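Local coordinates for putative uncharacterized protein (Bacteroides vulgatus, PDB 4F7A) that probably binds mucin O-glycans as a SusD-family, TPR-like nutrient-binding lipoprotein of the bacterial outer membrane, at residues Ala219-Glu228 / Arg347-Ser355. Sequence-based numbering, arbitrary orientation.
Sequences ATSEAQKALE and RGINPKNES
The side-chain carbonyl of Asn350, packed at OD1 against CD1 of Leu227 (3.5 Å), accepts a hydrogen bond from the backbone N of Lys352 at 2.8 Å, closing an Asx turn. That donor stands above the carbonyl plane, 38° out of it. The other half of the amide gives ND2 to Glu354 OE2 at 2.9 Å, meeting the anti lone pair of the carboxylate nearly in the amide plane, and also to the backbone O of Arg341, which fixes the rotation of the group. With CG anti to the backbone N (chi1 -172°), the amide lies across the leucine at about a right angle. Replacing Asn350 by alanine would strip Lys352 N of this acceptor and Glu354 OE2 and Arg341 O of a shared donor, and would probably let the turn shift and open a gap beside Leu227 CD1.

No direct hydrogen bond joins 219-228 to 347-355; two waters do so instead. One donates to both Thr220 O and Ile349 O, and the other links Leu227 O to Lys352 NZ. Between them the proline ring of Pro351 sets CG on Leu227 CB (3.7 Å), while the extended Glu228 chain slants past with CG and OE2. Ile349 reaches Thr220 with CG2, 3.3 Å from an OG1 that is hydrogen-bonded to Lys216 O, and rests CD1 4.2 Å from Ala219 CB.

The loop, leaving helix 334-346 through a Schellman motif at Gly348, thus lies along the last turns of helix 216-228 before Ser355 caps helix 356-371. Met209 of helix 193-210 touches both Ala223 and Ile349, and Arg341 of helix 334-346 touches Leu227 and Lys352.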
ATOM      1  N   ALA A 219       1.562   9.594  17.262  1.00 14.10           N
ATOM      2  CA  ALA A 219       1.876   8.177  17.041  1.00 13.26           C
ATOM      3  C   ALA A 219       1.727   7.385  18.333  1.00 12.98           C
ATOM      4  O   ALA A 219       1.207   6.272  18.328  1.00 14.38           O
ATOM      5  CB  ALA A 219       3.316   8.017  16.474  1.00 10.24           C
ATOM      6  N   THR A 220       2.206   7.958  19.438  1.00 15.97           N
ATOM      7  CA  THR A 220       2.200   7.272  20.733  1.00 14.69           C
ATOM      8  C   THR A 220       0.767   7.055  21.196  1.00 15.41           C
ATOM      9  O   THR A 220       0.404   5.936  21.586  1.00 13.23           O
ATOM     10  CB  THR A 220       3.022   8.043  21.788  1.00 15.90           C
ATOM     11  OG1 THR A 220       4.365   8.237  21.303  1.00 13.76           O
ATOM     12  CG2 THR A 220       3.050   7.310  23.175  1.00 15.22           C
ATOM     13  N   SER A 221      -0.046   8.116  21.140  1.00 16.45           N
ATOM     14  CA  SER A 221      -1.428   8.026  21.615  0.50 16.59           C
ATOM     15  C   SER A 221      -2.251   7.079  20.743  1.00 15.53           C
ATOM     16  O   SER A 221      -3.055   6.289  21.272  1.00 14.09           O
ATOM     17  CB  SER A 221      -2.101   9.407  21.709  0.50 16.74           C
ATOM     18  OG  SER A 221      -1.997  10.121  20.497  0.50 14.59           O
ATOM     19  N   GLU A 222      -2.055   7.130  19.435  1.00 15.75           N
ATOM     20  CA  GLU A 222      -2.838   6.265  18.523  1.00 16.74           C
ATOM     21  C   GLU A 222      -2.359   4.811  18.563  1.00 16.27           C
ATOM     22  O   GLU A 222      -3.191   3.896  18.557  1.00 14.93           O
ATOM     23  CB  GLU A 222      -2.857   6.811  17.096  1.00 15.61           C
ATOM     24  CG  GLU A 222      -3.528   8.195  16.990  1.00 15.88           C
ATOM     25  CD  GLU A 222      -5.028   8.150  17.340  1.00 18.23           C
ATOM     26  OE1 GLU A 222      -5.638   7.084  17.203  1.00 21.29           O
ATOM     27  OE2 GLU A 222      -5.599   9.183  17.766  1.00 18.25           O
ATOM     28  N   ALA A 223      -1.043   4.588  18.672  1.00 14.13           N
ATOM     29  CA  ALA A 223      -0.562   3.203  18.856  1.00 15.63           C
ATOM     30  C   ALA A 223      -1.087   2.632  20.157  1.00 15.92           C
ATOM     31  O   ALA A 223      -1.427   1.442  20.224  1.00 15.13           O
ATOM     32  CB  ALA A 223       0.968   3.116  18.818  1.00 13.47           C
ATOM     33  N   GLN A 224      -1.195   3.464  21.196  1.00 14.76           N
ATOM     34  CA  GLN A 224      -1.695   2.965  22.469  1.00 15.51           C
ATOM     35  C   GLN A 224      -3.141   2.517  22.368  1.00 15.84           C
ATOM     36  O   GLN A 224      -3.500   1.462  22.875  1.00 16.03           O
ATOM     37  CB  GLN A 224      -1.560   4.008  23.570  1.00 17.96           C
ATOM     38  CG  GLN A 224      -2.158   3.570  24.896  1.00 28.11           C
ATOM     39  CD  GLN A 224      -1.747   4.488  26.006  1.00 40.63           C
ATOM     40  OE1 GLN A 224      -1.902   5.703  25.899  1.00 42.82           O
ATOM     41  NE2 GLN A 224      -1.195   3.923  27.076  1.00 52.24           N
ATOM     42  N   LYS A 225      -3.960   3.329  21.700  1.00 16.37           N
ATOM     43  CA  LYS A 225      -5.342   2.984  21.417  1.00 16.72           C
ATOM     44  C   LYS A 225      -5.482   1.713  20.578  1.00 14.20           C
ATOM     45  O   LYS A 225      -6.313   0.847  20.914  1.00 14.71           O
ATOM     46  CB  LYS A 225      -6.066   4.155  20.742  1.00 18.49           C
ATOM     47  CG  LYS A 225      -6.327   5.338  21.687  1.00 23.55           C
ATOM     48  CD  LYS A 225      -7.370   6.348  21.132  1.00 32.58           C
ATOM     49  CE  LYS A 225      -6.997   6.895  19.805  1.00 28.43           C
ATOM     50  NZ  LYS A 225      -7.850   8.046  19.326  1.00 17.43           N
ATOM     51  N   ALA A 226      -4.686   1.614  19.513  1.00 12.34           N
ATOM     52  CA  ALA A 226      -4.685   0.459  18.632  1.00 13.88           C
ATOM     53  C   ALA A 226      -4.392  -0.847  19.359  1.00 14.80           C
ATOM     54  O   ALA A 226      -5.106  -1.829  19.187  1.00 15.03           O
ATOM     55  CB  ALA A 226      -3.685   0.656  17.485  1.00 12.50           C
ATOM     56  N   LEU A 227      -3.371  -0.829  20.205  1.00 14.30           N
ATOM     57  CA  LEU A 227      -2.882  -2.048  20.831  1.00 15.31           C
ATOM     58  C   LEU A 227      -3.488  -2.342  22.212  1.00 16.69           C
ATOM     59  O   LEU A 227      -3.261  -3.417  22.748  1.00 17.30           O
ATOM     60  CB  LEU A 227      -1.356  -2.038  20.862  1.00 13.71           C
ATOM     61  CG  LEU A 227      -0.714  -2.211  19.483  1.00 15.85           C
ATOM     62  CD1 LEU A 227       0.791  -1.841  19.506  1.00 12.83           C
ATOM     63  CD2 LEU A 227      -0.947  -3.674  18.995  1.00 11.20           C
ATOM     64  N   GLU A 228      -4.275  -1.417  22.776  1.00 16.37           N
ATOM     65  CA  GLU A 228      -5.000  -1.701  24.014  1.00 17.79           C
ATOM     66  C   GLU A 228      -6.479  -1.967  23.789  1.00 18.76           C
ATOM     67  O   GLU A 228      -7.156  -2.427  24.679  1.00 19.77           O
ATOM     68  CB  GLU A 228      -4.832  -0.560  25.013  1.00 20.75           C
ATOM     69  CG  GLU A 228      -3.411  -0.455  25.517  1.00 27.02           C
ATOM     70  CD  GLU A 228      -3.263   0.476  26.694  1.00 40.54           C
ATOM     71  OE1 GLU A 228      -3.971   1.521  26.736  1.00 41.61           O
ATOM     72  OE2 GLU A 228      -2.422   0.152  27.562  1.00 49.23           O
ATOM     73  N   ARG A 347      10.527   1.811  18.923  1.00 13.04           N
ATOM     74  CA  ARG A 347      10.367   3.241  19.264  1.00 14.82           C
ATOM     75  C   ARG A 347       9.942   3.493  20.711  1.00 15.57           C
ATOM     76  O   ARG A 347       9.818   4.657  21.135  1.00 16.53           O
ATOM     77  CB  ARG A 347       9.330   3.871  18.316  1.00 13.23           C
ATOM     78  CG  ARG A 347       9.815   4.003  16.898  1.00 12.29           C
ATOM     79  CD  ARG A 347       8.733   4.530  15.981  1.00 13.21           C
ATOM     80  NE  ARG A 347       9.226   4.632  14.619  1.00 11.51           N
ATOM     81  CZ  ARG A 347       9.869   5.691  14.112  1.00 13.86           C
ATOM     82  NH1 ARG A 347      10.074   6.793  14.829  1.00 15.10           N
ATOM     83  NH2 ARG A 347      10.297   5.661  12.873  1.00 12.80           N
ATOM     84  N   GLY A 348       9.724   2.429  21.482  1.00 14.58           N
ATOM     85  CA  GLY A 348       9.294   2.555  22.880  1.00 14.99           C
ATOM     86  C   GLY A 348       7.846   2.989  23.055  1.00 14.59           C
ATOM     87  O   GLY A 348       7.478   3.563  24.087  1.00 14.35           O
ATOM     88  N   ILE A 349       7.004   2.748  22.049  1.00 13.85           N
ATOM     89  CA  ILE A 349       5.635   3.208  22.100  1.00 14.58           C
ATOM     90  C   ILE A 349       4.638   2.070  21.902  1.00 18.73           C
ATOM     91  O   ILE A 349       3.491   2.299  21.516  1.00 18.25           O
ATOM     92  CB  ILE A 349       5.395   4.402  21.116  1.00 15.42           C
ATOM     93  CG1 ILE A 349       5.641   4.008  19.656  1.00 19.10           C
ATOM     94  CG2 ILE A 349       6.291   5.588  21.505  1.00 16.26           C
ATOM     95  CD1 ILE A 349       5.509   5.207  18.658  1.00 16.77           C
ATOM     96  N   ASN A 350       5.072   0.841  22.196  1.00 16.26           N
ATOM     97  CA  ASN A 350       4.176  -0.302  22.202  1.00 14.58           C
ATOM     98  C   ASN A 350       3.725  -0.522  23.641  1.00 14.59           C
ATOM     99  O   ASN A 350       4.553  -0.809  24.492  1.00 16.95           O
ATOM    100  CB  ASN A 350       4.904  -1.546  21.668  1.00 14.63           C
ATOM    101  CG  ASN A 350       3.996  -2.716  21.463  1.00 15.69           C
ATOM    102  OD1 ASN A 350       2.943  -2.817  22.087  1.00 18.11           O
ATOM    103  ND2 ASN A 350       4.408  -3.642  20.584  1.00 12.27           N
ATOM    104  N   PRO A 351       2.415  -0.417  23.914  1.00 15.07           N
ATOM    105  CA  PRO A 351       1.970  -0.627  25.309  1.00 18.78           C
ATOM    106  C   PRO A 351       2.019  -2.083  25.755  1.00 21.41           C
ATOM    107  O   PRO A 351       1.865  -2.351  26.943  1.00 23.46           O
ATOM    108  CB  PRO A 351       0.524  -0.133  25.283  1.00 20.55           C
ATOM    109  CG  PRO A 351       0.052  -0.491  23.876  1.00 18.34           C
ATOM    110  CD  PRO A 351       1.278  -0.188  23.010  1.00 16.14           C
ATOM    111  N   LYS A 352       2.198  -3.027  24.828  1.00 19.16           N
ATOM    112  CA  LYS A 352       2.256  -4.444  25.196  1.00 21.17           C
ATOM    113  C   LYS A 352       3.649  -4.809  25.651  1.00 21.71           C
ATOM    114  O   LYS A 352       4.621  -4.191  25.236  1.00 18.26           O
ATOM    115  CB  LYS A 352       1.897  -5.314  23.999  1.00 21.88           C
ATOM    116  CG  LYS A 352       0.480  -5.118  23.491  1.00 26.94           C
ATOM    117  CD  LYS A 352       0.188  -6.046  22.326  1.00 23.27           C
ATOM    118  CE  LYS A 352      -1.284  -6.066  21.966  1.00 26.09           C
ATOM    119  NZ  LYS A 352      -2.110  -6.804  22.961  1.00 20.64           N
ATOM    120  N   ASN A 353       3.739  -5.867  26.436  1.00 22.96           N
ATOM    121  CA  ASN A 353       5.010  -6.368  26.926  1.00 25.47           C
ATOM    122  C   ASN A 353       5.642  -7.315  25.904  1.00 24.64           C
ATOM    123  O   ASN A 353       5.629  -8.534  26.082  1.00 23.47           O
ATOM    124  CB  ASN A 353       4.805  -7.104  28.265  1.00 27.12           C
ATOM    125  CG  ASN A 353       4.151  -6.219  29.342  1.00 36.94           C
ATOM    126  OD1 ASN A 353       4.363  -5.005  29.376  1.00 43.38           O
ATOM    127  ND2 ASN A 353       3.366  -6.844  30.246  1.00 44.24           N
ATOM    128  N   GLU A 354       6.153  -6.746  24.812  1.00 21.76           N
ATOM    129  CA  GLU A 354       6.726  -7.526  23.725  1.00 20.30           C
ATOM    130  C   GLU A 354       7.866  -6.744  23.065  1.00 19.31           C
ATOM    131  O   GLU A 354       7.819  -5.522  22.946  1.00 16.07           O
ATOM    132  CB  GLU A 354       5.643  -7.906  22.705  1.00 21.38           C
ATOM    133  CG  GLU A 354       4.961  -6.704  22.024  1.00 18.78           C
ATOM    134  CD  GLU A 354       3.690  -7.074  21.254  1.00 19.70           C
ATOM    135  OE1 GLU A 354       3.100  -8.157  21.496  1.00 18.21           O
ATOM    136  OE2 GLU A 354       3.274  -6.255  20.410  1.00 17.47           O
ATOM    137  N   SER A 355       8.899  -7.461  22.661  1.00 15.13           N
ATOM    138  CA  SER A 355      10.091  -6.844  22.133  1.00 14.74           C
ATOM    139  C   SER A 355      10.011  -6.721  20.630  1.00 14.01           C
ATOM    140  O   SER A 355       9.225  -7.418  19.958  1.00 13.71           O
ATOM    141  CB  SER A 355      11.333  -7.644  22.510  1.00 16.38           C
ATOM    142  OG  SER A 355      11.405  -8.865  21.794  1.00 15.22           O
TER
HETATM  143  O   HOH W   1       1.784   3.883  22.760  1.00 16.44           O
HETATM  144  O   HOH W   2      -2.632  -4.813  25.197  1.00 32.21           O